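Local coordinates for protein L-Ribose isomerase (Acinetobacter, PDB 4Q0Q) that probably interconverts L-ribose and L-ribulose, an aldose-ketose isomerisation carried out at a metal site that here holds cobalt and bound L-ribulose, at residues Met74-Ser79 / Cys102-Ile107; Gly120-Ser125 / Glu215-Ser220; Met155-Pro160 / Leu178-Arg183. All coordinates share one frame; numbering follows the deposited sequence.

Contact 1 of 3, residues Met74-Ser79 / Cys102-Ile107. With QDK (L-ribulose), chain E; RUU (alpha-L-ribulofuranose), chain D; RUU (alpha-L-ribulofuranose), chain C.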
loop_
_atom_site.group_PDB
_atom_site.type_symbol
_atom_site.label_atom_id
_atom_site.label_comp_id
_atom_site.label_asym_id
_atom_site.label_seq_id
_atom_site.Cartn_x
_atom_site.Cartn_y
_atom_site.Cartn_z
ATOM N N MET A 74 3.835 18.216 15.463
ATOM C CA MET A 74 3.510 16.940 14.842
ATOM C C MET A 74 2.023 16.836 14.585
ATOM O O MET A 74 1.229 17.645 15.066
ATOM C CB MET A 74 3.915 15.792 15.763
ATOM C CG MET A 74 2.951 15.598 16.927
ATOM S SD MET A 74 3.597 14.543 18.235
ATOM C CE MET A 74 3.496 12.933 17.447
ATOM N N ILE A 75 1.650 15.811 13.831
ATOM C CA ILE A 75 0.261 15.567 13.529
ATOM C C ILE A 75 -0.103 14.215 14.120
ATOM O O ILE A 75 0.700 13.280 14.093
ATOM C CB ILE A 75 0.016 15.562 12.001
ATOM C CG1 ILE A 75 0.050 17.002 11.488
ATOM C CG2 ILE A 75 -1.315 14.870 11.670
ATOM C CD1 ILE A 75 -0.072 17.129 10.001
ATOM N N ILE A 76 -1.302 14.132 14.681
ATOM C CA ILE A 76 -1.790 12.895 15.259
ATOM C C ILE A 76 -3.253 12.692 14.887
ATOM O O ILE A 76 -4.100 13.550 15.143
ATOM C CB ILE A 76 -1.684 12.894 16.798
ATOM C CG1 ILE A 76 -0.217 13.004 17.226
ATOM C CG2 ILE A 76 -2.325 11.624 17.357
ATOM C CD1 ILE A 76 -0.007 13.065 18.729
ATOM N N PHE A 77 -3.538 11.552 14.269
ATOM C CA PHE A 77 -4.895 11.196 13.888
ATOM C C PHE A 77 -5.273 10.020 14.772
ATOM O O PHE A 77 -4.752 8.921 14.606
ATOM C CB PHE A 77 -4.952 10.785 12.417
ATOM C CG PHE A 77 -4.704 11.920 11.459
ATOM C CD1 PHE A 77 -5.546 13.030 11.446
ATOM C CD2 PHE A 77 -3.654 11.864 10.551
ATOM C CE1 PHE A 77 -5.344 14.071 10.533
ATOM C CE2 PHE A 77 -3.442 12.895 9.636
ATOM C CZ PHE A 77 -4.292 14.002 9.628
ATOM N N GLU A 78 -6.171 10.269 15.720
ATOM C CA GLU A 78 -6.616 9.246 16.656
ATOM C C GLU A 78 -7.835 8.486 16.137
ATOM O O GLU A 78 -8.925 9.051 16.021
ATOM C CB GLU A 78 -6.925 9.916 17.996
ATOM C CG GLU A 78 -7.395 9.005 19.101
ATOM C CD GLU A 78 -7.604 9.757 20.405
ATOM O OE1 GLU A 78 -6.638 9.895 21.186
ATOM O OE2 GLU A 78 -8.740 10.223 20.641
ATOM N N SER A 79 -7.651 7.205 15.818
ATOM C CA SER A 79 -8.762 6.395 15.318
ATOM C C SER A 79 -9.463 5.648 16.445
ATOM O O SER A 79 -10.605 5.198 16.301
ATOM C CB SER A 79 -8.264 5.379 14.283
ATOM O OG SER A 79 -7.419 4.410 14.881
ATOM N N CYS A 102 -5.798 2.656 22.714
ATOM C CA CYS A 102 -5.647 3.857 21.901
ATOM C C CYS A 102 -4.820 3.561 20.648
ATOM O O CYS A 102 -3.709 3.033 20.737
ATOM C CB CYS A 102 -4.978 4.972 22.721
ATOM S SG CYS A 102 -4.902 6.600 21.898
ATOM N N ASP A 103 -5.376 3.899 19.484
ATOM C CA ASP A 103 -4.708 3.681 18.198
ATOM C C ASP A 103 -4.658 5.027 17.481
ATOM O O ASP A 103 -5.672 5.713 17.378
ATOM C CB ASP A 103 -5.515 2.686 17.351
ATOM C CG ASP A 103 -4.707 2.085 16.212
ATOM O OD1 ASP A 103 -3.990 2.835 15.522
ATOM O OD2 ASP A 103 -4.800 0.852 15.998
ATOM N N LYS A 104 -3.488 5.421 17.003
ATOM C CA LYS A 104 -3.379 6.683 16.301
ATOM C C LYS A 104 -2.214 6.676 15.330
ATOM O O LYS A 104 -1.260 5.917 15.487
ATOM C CB LYS A 104 -3.220 7.841 17.294
ATOM C CG LYS A 104 -1.853 7.934 17.954
ATOM C CD LYS A 104 -1.948 7.769 19.471
ATOM C CE LYS A 104 -2.422 6.371 19.846
ATOM N NZ LYS A 104 -2.473 6.146 21.325
ATOM N N LEU A 105 -2.316 7.518 14.306
ATOM C CA LEU A 105 -1.269 7.642 13.313
ATOM C C LEU A 105 -0.552 8.951 13.623
ATOM O O LEU A 105 -1.193 9.990 13.786
ATOM C CB LEU A 105 -1.869 7.702 11.912
ATOM C CG LEU A 105 -0.833 7.567 10.800
ATOM C CD1 LEU A 105 -0.240 6.158 10.850
ATOM C CD2 LEU A 105 -1.475 7.846 9.442
ATOM N N MET A 106 0.771 8.897 13.724
ATOM C CA MET A 106 1.541 10.091 14.022
ATOM C C MET A 106 2.425 10.442 12.837
ATOM O O MET A 106 3.095 9.582 12.268
ATOM C CB MET A 106 2.379 9.869 15.290
ATOM C CG MET A 106 1.525 9.477 16.503
ATOM S SD MET A 106 2.431 9.396 18.080
ATOM C CE MET A 106 3.495 8.007 17.781
ATOM N N ILE A 107 2.401 11.711 12.449
ATOM C CA ILE A 107 3.199 12.158 11.326
ATOM C C ILE A 107 4.110 13.297 11.755
ATOM O O ILE A 107 3.652 14.335 12.232
ATOM C CB ILE A 107 2.300 12.595 10.146
ATOM C CG1 ILE A 107 1.377 11.432 9.764
ATOM C CG2 ILE A 107 3.166 13.017 8.950
ATOM C CD1 ILE A 107 0.467 11.714 8.596
HETATM C C1 QDK E . -11.753 8.148 16.340
HETATM O O1 QDK E . -11.851 9.282 15.502
HETATM C C2 QDK E . -12.318 8.476 17.699
HETATM O O2 QDK E . -13.465 8.918 17.804
HETATM C C3 QDK E . -11.408 8.431 18.916
HETATM O O3 QDK E . -11.139 9.753 19.360
HETATM C C4 QDK E . -12.076 7.632 20.035
HETATM O O4 QDK E . -13.235 8.315 20.491
HETATM C C5 QDK E . -12.451 6.248 19.522
HETATM O O5 QDK E . -12.972 5.467 20.582
HETATM C C1 RUU D . -6.688 13.066 16.522
HETATM O O1 RUU D . -7.622 13.197 15.455
HETATM C C2 RUU D . -6.772 14.235 17.491
HETATM O O2 RUU D . -5.900 15.276 17.078
HETATM C C3 RUU D . -6.462 13.855 18.938
HETATM O O3 RUU D . -5.174 14.333 19.291
HETATM C C4 RUU D . -7.527 14.577 19.765
HETATM O O4 RUU D . -7.005 15.804 20.252
HETATM C C5 RUU D . -8.661 14.866 18.782
HETATM O O5 RUU D . -8.116 14.741 17.458
HETATM C C1 RUU C . 3.575 9.651 21.771
HETATM O O1 RUU C . 4.690 9.450 22.633
HETATM C C2 RUU C . 2.550 10.553 22.420
HETATM O O2 RUU C . 2.142 10.009 23.669
HETATM C C3 RUU C . 1.323 10.854 21.573
HETATM O O3 RUU C . 0.284 9.938 21.875
HETATM C C4 RUU C . 0.938 12.256 22.058
HETATM O O4 RUU C . 0.179 12.142 23.256
HETATM C C5 RUU C . 2.280 12.898 22.389
HETATM O O5 RUU C . 3.183 11.816 22.674
#
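M106 lays its sulfur against the terminal methyl of M74, M106 SD lying 3.7 Å from M74 CE, and runs alongside I76, whose CG1 comes 4.0 Å from M106 CG. The three side chains pack together across two neighbouring strands of the antiparallel six-stranded sheet, in a fold consistent with the cupin beta-barrel. I75 and I107, then F77 and L105, form the hydrogen-bonded pairs; I107 N to I75 O (2.8 Å) and F77 N to L105 O (169° at the hydrogen) belong to this ladder. I76/M106 lies between them and E78/K104 follows F77/L105, both non-hydrogen-bonded pairs. I75, F77, L105 and I107 are wholly apolar, as suits a face on which helix 19-35 packs: A29 touches both I75 and I107. On the other face I76 CD1 and M106 SD border the sugar at the cobalt site, and K104 makes a salt bridge to E215, though the position of its amine is uncertain. With CG anti to the backbone N (chi1 -180°), E78 extends its chain to a bound L-ribulose, whose O3 donates to E78 OE2 at 2.8 Å. Beside the F77 ring, I107 CD1 meets the edge, 4.2 Å from F77 CE2.

Contact 2 of 3, residues Gly120-Ser125 / Glu215-Ser220. With CO (cobalt (II) ion), chain B; RUU (alpha-L-ribulofuranose), chain C.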
loop_
_atom_site.group_PDB
_atom_site.type_symbol
_atom_site.label_atom_id
_atom_site.label_comp_id
_atom_site.label_asym_id
_atom_site.label_seq_id
_atom_site.Cartn_x
_atom_site.Cartn_y
_atom_site.Cartn_z
ATOM N N GLY A 120 2.161 8.675 33.376
ATOM C CA GLY A 120 2.098 7.928 34.614
ATOM C C GLY A 120 1.273 6.667 34.439
ATOM O O GLY A 120 1.526 5.659 35.097
ATOM N N ARG A 121 0.299 6.709 33.531
ATOM C CA ARG A 121 -0.581 5.561 33.316
ATOM C C ARG A 121 -0.459 4.871 31.957
ATOM O O ARG A 121 -0.582 3.646 31.857
ATOM C CB ARG A 121 -2.032 6.006 33.512
ATOM C CG ARG A 121 -2.245 6.879 34.741
ATOM C CD ARG A 121 -3.597 7.573 34.690
ATOM N NE ARG A 121 -3.841 8.421 35.856
ATOM C CZ ARG A 121 -3.171 9.537 36.137
ATOM N NH1 ARG A 121 -2.199 9.961 35.337
ATOM N NH2 ARG A 121 -3.481 10.234 37.221
ATOM N N LYS A 122 -0.203 5.658 30.917
ATOM C CA LYS A 122 -0.130 5.143 29.551
ATOM C C LYS A 122 1.153 4.478 29.056
ATOM O O LYS A 122 2.231 5.074 29.074
ATOM C CB LYS A 122 -0.492 6.267 28.570
ATOM C CG LYS A 122 -0.552 5.833 27.108
ATOM C CD LYS A 122 -1.038 6.957 26.192
ATOM C CE LYS A 122 0.120 7.695 25.531
ATOM N NZ LYS A 122 -0.357 8.866 24.727
ATOM N N THR A 123 1.016 3.237 28.598
ATOM C CA THR A 123 2.125 2.496 28.009
ATOM C C THR A 123 1.833 2.492 26.494
ATOM O O THR A 123 0.690 2.280 26.077
ATOM C CB THR A 123 2.184 1.045 28.542
ATOM O OG1 THR A 123 2.749 1.044 29.859
ATOM C CG2 THR A 123 3.043 0.165 27.630
ATOM N N GLU A 124 2.852 2.756 25.683
ATOM C CA GLU A 124 2.679 2.796 24.235
ATOM C C GLU A 124 3.619 1.860 23.482
ATOM O O GLU A 124 4.565 1.317 24.053
ATOM C CB GLU A 124 2.850 4.239 23.708
ATOM C CG GLU A 124 3.733 5.141 24.565
ATOM C CD GLU A 124 3.854 6.581 24.049
ATOM O OE1 GLU A 124 4.627 6.831 23.100
ATOM O OE2 GLU A 124 3.176 7.468 24.599
ATOM N N SER A 125 3.327 1.655 22.201
ATOM C CA SER A 125 4.151 0.816 21.334
ATOM C C SER A 125 4.205 1.511 19.978
ATOM O O SER A 125 3.269 2.217 19.611
ATOM C CB SER A 125 3.543 -0.580 21.178
ATOM O OG SER A 125 2.338 -0.542 20.441
ATOM N N GLU A 215 0.852 4.285 16.592
ATOM C CA GLU A 215 1.023 4.013 18.003
ATOM C C GLU A 215 -0.170 3.208 18.496
ATOM O O GLU A 215 -1.323 3.541 18.209
ATOM C CB GLU A 215 1.110 5.306 18.808
ATOM C CG GLU A 215 1.166 5.062 20.302
ATOM C CD GLU A 215 1.182 6.342 21.100
ATOM O OE1 GLU A 215 2.200 7.061 21.032
ATOM O OE2 GLU A 215 0.179 6.631 21.789
ATOM N N VAL A 216 0.114 2.131 19.212
ATOM C CA VAL A 216 -0.927 1.302 19.803
ATOM C C VAL A 216 -0.580 1.347 21.284
ATOM O O VAL A 216 0.492 0.890 21.689
ATOM C CB VAL A 216 -0.885 -0.154 19.287
ATOM C CG1 VAL A 216 -1.783 -1.027 20.147
ATOM C CG2 VAL A 216 -1.366 -0.209 17.836
ATOM N N SER A 217 -1.478 1.902 22.090
ATOM C CA SER A 217 -1.196 2.046 23.508
ATOM C C SER A 217 -2.434 1.952 24.374
ATOM O O SER A 217 -3.536 1.728 23.874
ATOM C CB SER A 217 -0.556 3.405 23.741
ATOM O OG SER A 217 -1.526 4.425 23.597
ATOM N N THR A 218 -2.244 2.125 25.683
ATOM C CA THR A 218 -3.369 2.105 26.601
ATOM C C THR A 218 -4.049 3.472 26.458
ATOM O O THR A 218 -3.571 4.327 25.712
ATOM C CB THR A 218 -2.928 1.843 28.081
ATOM O OG1 THR A 218 -1.977 2.828 28.504
ATOM C CG2 THR A 218 -2.318 0.458 28.217
ATOM N N TYR A 219 -5.155 3.668 27.167
ATOM C CA TYR A 219 -5.938 4.897 27.082
ATOM C C TYR A 219 -5.168 6.207 27.221
ATOM O O TYR A 219 -4.299 6.350 28.074
ATOM C CB TYR A 219 -7.059 4.861 28.121
ATOM C CG TYR A 219 -8.148 5.869 27.864
ATOM C CD1 TYR A 219 -9.143 5.623 26.918
ATOM C CD2 TYR A 219 -8.196 7.068 28.577
ATOM C CE1 TYR A 219 -10.165 6.544 26.688
ATOM C CE2 TYR A 219 -9.211 7.995 28.357
ATOM C CZ TYR A 219 -10.193 7.725 27.413
ATOM O OH TYR A 219 -11.217 8.621 27.212
ATOM N N SER A 220 -5.520 7.175 26.381
ATOM C CA SER A 220 -4.865 8.475 26.403
ATOM C C SER A 220 -5.735 9.529 27.104
ATOM O O SER A 220 -6.772 9.939 26.588
ATOM C CB SER A 220 -4.550 8.902 24.969
ATOM O OG SER A 220 -3.814 10.109 24.949
HETATM CO CO CO B . 4.033 9.408 24.843
HETATM C C1 RUU C . 3.575 9.651 21.771
HETATM O O1 RUU C . 4.690 9.450 22.633
HETATM C C2 RUU C . 2.550 10.553 22.420
HETATM O O2 RUU C . 2.142 10.009 23.669
HETATM C C3 RUU C . 1.323 10.854 21.573
HETATM O O3 RUU C . 0.284 9.938 21.875
HETATM C C4 RUU C . 0.938 12.256 22.058
HETATM O O4 RUU C . 0.179 12.142 23.256
HETATM C C5 RUU C . 2.280 12.898 22.389
HETATM O O5 RUU C . 3.183 11.816 22.674
HETATM O O HOH W 1 -1.838 10.806 27.174
#
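K122 and E215 approach the same sugar, alpha-L-ribulofuranose, from opposite directions: K122 NZ donates to its O2 at 2.9 Å and to its O3 at 3.1 Å, while that O3 gives a weak bond to E215 OE2. E124 OE2 binds the cobalt ion at 2.1 Å, and the sugar O1 and O2 chelate the same metal. H117, H119 and H199 complete the site, three histidines and a glutamate, as in many cupins. Lysine suits its place because the long chain, extended at first (chi1 -176°) and bent at chi3, brings its amine within long salt-bridge range of both carboxylates, E124 and E215. E124 OE1 and E215 OE1, 3.2 Å apart, are two acceptors not bonded to each other; Y126 OH bonds E124 OE1 and K104 pairs with E215. Further out, T218 OG1 accepts from T123 N at 3.0 Å and packs along the K122 stem, tying down the backbone next to the lysine. S125 OG donates to V216 O at 2.6 Å, in the carbonyl plane and on a lone pair. L80 and L101 of the second subunit pack on S125 and T218. Strand 211-217 runs between 101-108 and 124-130, with strand 191-193 beyond 124-130.

Contact 3 of 3, residues Met155-Pro160 / Leu178-Arg183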
loop_
_atom_site.group_PDB
_atom_site.type_symbol
_atom_site.label_atom_id
_atom_site.label_comp_id
_atom_site.label_asym_id
_atom_site.label_seq_id
_atom_site.Cartn_x
_atom_site.Cartn_y
_atom_site.Cartn_z
ATOM N N MET A 155 12.583 -1.491 30.454
ATOM C CA MET A 155 12.956 -1.035 29.118
ATOM C C MET A 155 14.366 -1.469 28.736
ATOM O O MET A 155 15.249 -1.570 29.589
ATOM C CB MET A 155 12.883 0.496 29.031
ATOM C CG MET A 155 11.480 1.076 28.972
ATOM S SD MET A 155 10.609 0.614 27.466
ATOM C CE MET A 155 11.463 1.594 26.236
ATOM N N PRO A 156 14.589 -1.757 27.442
ATOM C CA PRO A 156 15.929 -2.162 27.013
ATOM C C PRO A 156 16.795 -0.907 27.054
ATOM O O PRO A 156 16.289 0.201 26.879
ATOM C CB PRO A 156 15.703 -2.664 25.590
ATOM C CG PRO A 156 14.524 -1.830 25.119
ATOM C CD PRO A 156 13.622 -1.850 26.331
ATOM N N VAL A 157 18.089 -1.078 27.287
ATOM C CA VAL A 157 19.004 0.054 27.361
ATOM C C VAL A 157 19.193 0.819 26.048
ATOM O O VAL A 157 19.293 2.043 26.048
ATOM C CB VAL A 157 20.376 -0.405 27.912
ATOM C CG1 VAL A 157 21.454 0.627 27.617
ATOM C CG2 VAL A 157 20.255 -0.612 29.410
ATOM N N GLY A 158 19.247 0.113 24.930
ATOM C CA GLY A 158 19.416 0.810 23.667
ATOM C C GLY A 158 20.841 1.275 23.427
ATOM O O GLY A 158 21.769 0.799 24.074
ATOM N N SER A 159 21.011 2.217 22.507
ATOM C CA SER A 159 22.333 2.725 22.173
ATOM C C SER A 159 22.507 4.201 22.507
ATOM O O SER A 159 21.541 4.909 22.816
ATOM C CB SER A 159 22.602 2.542 20.675
ATOM O OG SER A 159 22.365 1.212 20.251
ATOM N N PRO A 160 23.760 4.678 22.484
ATOM C CA PRO A 160 23.980 6.094 22.775
ATOM C C PRO A 160 23.501 6.883 21.559
ATOM O O PRO A 160 23.371 6.330 20.465
ATOM C CB PRO A 160 25.492 6.183 22.959
ATOM C CG PRO A 160 26.014 5.064 22.117
ATOM C CD PRO A 160 25.041 3.952 22.402
ATOM N N LEU A 178 17.014 11.666 28.572
ATOM C CA LEU A 178 16.658 10.663 27.567
ATOM C C LEU A 178 17.938 10.222 26.868
ATOM O O LEU A 178 18.175 10.541 25.698
ATOM C CB LEU A 178 15.664 11.256 26.560
ATOM C CG LEU A 178 14.306 11.700 27.122
ATOM C CD1 LEU A 178 14.474 12.883 28.082
ATOM C CD2 LEU A 178 13.390 12.092 25.972
ATOM N N THR A 179 18.750 9.466 27.604
ATOM C CA THR A 179 20.049 8.998 27.142
ATOM C C THR A 179 20.063 7.835 26.156
ATOM O O THR A 179 21.009 7.701 25.379
ATOM C CB THR A 179 20.932 8.610 28.350
ATOM O OG1 THR A 179 20.398 7.433 28.973
ATOM C CG2 THR A 179 20.959 9.739 29.367
ATOM N N SER A 180 19.043 6.980 26.198
ATOM C CA SER A 180 18.992 5.847 25.284
ATOM C C SER A 180 18.394 6.233 23.941
ATOM O O SER A 180 17.464 7.045 23.861
ATOM C CB SER A 180 18.190 4.700 25.890
ATOM O OG SER A 180 18.914 4.093 26.943
ATOM N N TYR A 181 18.937 5.628 22.890
ATOM C CA TYR A 181 18.518 5.892 21.521
ATOM C C TYR A 181 18.257 4.602 20.764
ATOM O O TYR A 181 18.956 3.610 20.955
ATOM C CB TYR A 181 19.623 6.681 20.808
ATOM C CG TYR A 181 19.534 6.730 19.294
ATOM C CD1 TYR A 181 18.823 7.742 18.645
ATOM C CD2 TYR A 181 20.195 5.786 18.507
ATOM C CE1 TYR A 181 18.783 7.818 17.251
ATOM C CE2 TYR A 181 20.158 5.847 17.119
ATOM C CZ TYR A 181 19.457 6.865 16.497
ATOM O OH TYR A 181 19.456 6.948 15.125
ATOM N N VAL A 182 17.244 4.628 19.906
ATOM C CA VAL A 182 16.918 3.493 19.058
ATOM C C VAL A 182 16.290 4.045 17.785
ATOM O O VAL A 182 15.428 4.924 17.837
ATOM C CB VAL A 182 15.937 2.498 19.741
ATOM C CG1 VAL A 182 14.588 3.145 19.978
ATOM C CG2 VAL A 182 15.773 1.272 18.874
ATOM N N ARG A 183 16.759 3.554 16.645
ATOM C CA ARG A 183 16.237 3.976 15.356
ATOM C C ARG A 183 15.343 2.845 14.865
ATOM O O ARG A 183 15.802 1.718 14.697
ATOM C CB ARG A 183 17.385 4.218 14.376
ATOM C CG ARG A 183 16.939 4.693 13.012
ATOM C CD ARG A 183 17.938 5.682 12.435
ATOM N NE ARG A 183 17.546 6.152 11.110
ATOM C CZ ARG A 183 18.115 7.179 10.485
ATOM N NH1 ARG A 183 19.099 7.851 11.072
ATOM N NH2 ARG A 183 17.714 7.520 9.269
HETATM O O HOH W 2 19.445 1.209 19.881
#
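V157 is the first residue of 155-160 to touch the other segment, bringing its backbone carbonyl up to the S180 side chain; the modelled approach there is too short to be trusted. Before it, M155 and P156 lead the loop in over F191 of strand 191-193, and P156 O accepts a bond from the Y137 hydroxyl. G158 follows with a backbone conformation that glycine readily adopts, close beside Y181 O, so this residue type suits the step. It brings the chain into line for S159, which forms a single antiparallel bridge with Y181, a hydrogen-bonded pair with CA atoms 5.0 Å apart. S159 N donates to Y181 O at 2.9 Å, nearly straight at 167°, and Y181 N returns a bond to S159 O at 2.7 Å, bent to 136° at the hydrogen. The S159 hydroxyl, anti to its own carbonyl carbon (chi1 -52°), lies 2.9 Å from a water through its OG, and that water donates to Y181 O at 2.7 Å. Y181 O thus takes two bonds, one from backbone and one from solvent, and S159, small and polar, suits this exposed spot because its hydroxyl shares the water with that carbonyl. The chain then moves on through P160. P160 O approaches the Y181 ring obliquely, 3.8 Å from Y181 CD2, while the Y181 hydroxyl reaches on to E134. On its other side strand 180-185 pairs with strand 132-137, where T179 and S180 together face Y137 in a classic beta bulge. The loop therefore adds one brief rung to the outermost strand, 180-185, of the five-stranded sheet, beyond 132-137 and 199-202.

Contacts 1 and 2 share one sheet, since strands 101-108 and 211-217 are neighbours in it, and their centres lie 12 Å apart. They join directly: K104 NZ, whose position is less certain, makes a salt bridge of 2.7 Å to E215 OE2, and C102 N probably bonds to S217 O, also at 2.7 Å. Both also touch the sugar on the cobalt ion, contact 2 supplying a metal ligand and polar groups, contact 1 an apolar border, and both reach the second subunit. Contact 3, between the segments of contact 2 in the chain, is peripheral: a loop against the edge strand of the other sheet, its centre about 19 Å from that of contact 2 and 23 Å from that of contact 1.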